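Local coordinates for protein interferon (Danio rerio, PDB 3PIV) that probably acts as a secreted antiviral cytokine of the type I interferon family, signalling through binding to a cytokine receptor, at residues Glu70-Ser74 / Val75-Gln79. Residues are numbered along the deposited sequence; the frame is centred on the assembly and turned at random.
Sequences EHMNS and VNWDQ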
loop_
_atom_site.group_PDB
_atom_site.type_symbol
_atom_site.label_atom_id
_atom_site.label_comp_id
_atom_site.label_asym_id
_atom_site.label_seq_id
_atom_site.Cartn_x
_atom_site.Cartn_y
_atom_site.Cartn_z
ATOM N N GLU A 70 0.129 8.295 -16.714
ATOM C CA GLU A 70 -0.591 9.338 -17.430
ATOM C C GLU A 70 -0.784 10.624 -16.617
ATOM O O GLU A 70 -1.115 11.665 -17.189
ATOM C CB GLU A 70 -1.938 8.805 -17.933
ATOM C CG GLU A 70 -3.057 8.716 -16.890
ATOM C CD GLU A 70 -3.090 7.388 -16.127
ATOM O OE1 GLU A 70 -2.019 6.844 -15.776
ATOM O OE2 GLU A 70 -4.207 6.883 -15.870
ATOM N N HIS A 71 -0.558 10.560 -15.303
ATOM C CA HIS A 71 -0.706 11.728 -14.413
ATOM C C HIS A 71 0.572 12.118 -13.694
ATOM O O HIS A 71 0.518 12.768 -12.648
ATOM C CB HIS A 71 -1.776 11.480 -13.338
ATOM C CG HIS A 71 -3.143 11.258 -13.897
ATOM N ND1 HIS A 71 -3.860 10.103 -13.680
ATOM C CD2 HIS A 71 -3.920 12.042 -14.682
ATOM C CE1 HIS A 71 -5.024 10.185 -14.299
ATOM N NE2 HIS A 71 -5.084 11.350 -14.915
ATOM N N MET A 72 1.714 11.726 -14.242
ATOM C CA MET A 72 2.980 11.927 -13.560
ATOM C C MET A 72 3.980 12.809 -14.307
ATOM O O MET A 72 5.171 12.757 -14.016
ATOM C CB MET A 72 3.611 10.572 -13.219
ATOM C CG MET A 72 2.867 9.816 -12.116
ATOM S SD MET A 72 3.471 8.143 -11.869
ATOM C CE MET A 72 2.710 7.752 -10.296
ATOM N N ASN A 73 3.504 13.610 -15.263
ATOM C CA ASN A 73 4.373 14.588 -15.936
ATOM C C ASN A 73 5.117 15.457 -14.963
ATOM O O ASN A 73 6.275 15.789 -15.190
ATOM C CB ASN A 73 3.574 15.543 -16.804
ATOM C CG ASN A 73 3.312 15.003 -18.168
ATOM O OD1 ASN A 73 3.816 13.937 -18.551
ATOM N ND2 ASN A 73 2.507 15.731 -18.927
ATOM N N SER A 74 4.424 15.849 -13.897
ATOM C CA SER A 74 4.960 16.806 -12.939
ATOM C C SER A 74 6.059 16.216 -12.059
ATOM O O SER A 74 6.757 16.956 -11.365
ATOM C CB SER A 74 3.843 17.380 -12.067
ATOM O OG SER A 74 2.798 17.916 -12.866
ATOM N N VAL A 75 6.213 14.893 -12.072
ATOM C CA VAL A 75 7.337 14.283 -11.362
ATOM C C VAL A 75 8.351 13.683 -12.305
ATOM O O VAL A 75 8.032 13.241 -13.404
ATOM C CB VAL A 75 6.924 13.182 -10.347
ATOM C CG1 VAL A 75 6.162 13.785 -9.178
ATOM C CG2 VAL A 75 6.157 12.046 -11.044
ATOM N N ASN A 76 9.584 13.655 -11.836
ATOM C CA ASN A 76 10.695 13.170 -12.611
ATOM C C ASN A 76 10.991 11.719 -12.256
ATOM O O ASN A 76 12.048 11.195 -12.618
ATOM C CB ASN A 76 11.897 14.022 -12.260
ATOM C CG ASN A 76 11.984 14.273 -10.770
ATOM O OD1 ASN A 76 12.603 13.497 -10.033
ATOM N ND2 ASN A 76 11.308 15.326 -10.305
ATOM N N TRP A 77 10.071 11.075 -11.538
ATOM C CA TRP A 77 10.293 9.700 -11.095
ATOM C C TRP A 77 10.638 8.811 -12.279
ATOM O O TRP A 77 10.177 9.041 -13.391
ATOM C CB TRP A 77 9.064 9.125 -10.398
ATOM C CG TRP A 77 8.680 9.846 -9.168
ATOM C CD1 TRP A 77 9.416 10.782 -8.499
ATOM C CD2 TRP A 77 7.459 9.693 -8.437
ATOM N NE1 TRP A 77 8.722 11.231 -7.407
ATOM C CE2 TRP A 77 7.519 10.571 -7.342
ATOM C CE3 TRP A 77 6.324 8.896 -8.604
ATOM C CZ2 TRP A 77 6.482 10.680 -6.418
ATOM C CZ3 TRP A 77 5.293 9.000 -7.682
ATOM C CH2 TRP A 77 5.378 9.893 -6.603
ATOM N N ASP A 78 11.447 7.792 -12.037
ATOM C CA ASP A 78 11.789 6.872 -13.109
ATOM C C ASP A 78 10.618 5.922 -13.310
ATOM O O ASP A 78 10.268 5.188 -12.381
ATOM C CB ASP A 78 13.058 6.102 -12.754
ATOM C CG ASP A 78 13.548 5.252 -13.897
ATOM O OD1 ASP A 78 13.990 5.830 -14.902
ATOM O OD2 ASP A 78 13.471 4.012 -13.804
ATOM N N GLN A 79 10.007 5.942 -14.502
ATOM C CA GLN A 79 8.789 5.165 -14.716
ATOM C C GLN A 79 9.050 3.673 -14.711
ATOM O O GLN A 79 8.180 2.898 -14.368
ATOM C CB GLN A 79 8.062 5.550 -16.005
ATOM C CG GLN A 79 7.364 6.892 -15.941
ATOM C CD GLN A 79 6.285 6.973 -14.864
ATOM O OE1 GLN A 79 5.617 5.979 -14.530
ATOM N NE2 GLN A 79 6.101 8.172 -14.325
#
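The indole of Trp77 is approached obliquely by Met72: the methyl CE of Met72 comes to 3.9 Å from CZ3 of Trp77 on the six-membered ring, the two side chains crossing at about a right angle. One face of the same indole carries CG2 of Val75, 3.7 Å above the plane and displaced toward the rim. With CG1 of Val75 anti to the carbonyl carbon (chi1 -68°), CG2 falls between the backbone N and the carbonyl carbon and also packs against CB of Met72 at 3.7 Å. Met72 thus runs from Val75 at its base to Trp77 at its methyl, extended beyond CG (chi2 172°). Gln79, bent at chi2, brings its amide NE2 to SD of Met72 in a weak but nearly straight hydrogen bond (3.6 Å, 169°). In the backbone, a type I beta turn from Met72 to Val75 is closed by Val75 N bonding to Met72 O at 3.1 Å. All this belongs to the loop between helices 48-66 and 79-101 of the helical interferon bundle, where Asp78 N-caps helix 79-101. Trp137 of helix 134-158 touches both Met72 and Val75, while Trp77 NE1 is hydrogen-bonded to Glu138. Buried apolar contacts of Met72 with Val75 and Trp77 therefore accompany the turn bond in holding this loop compact, and the amide-sulfur bond is weak; the indole N-H, turned to a carboxylate of helix 134-158, ties the loop to that helix and probably restrains the rotation of the ring that Met72 and Val75 pack against.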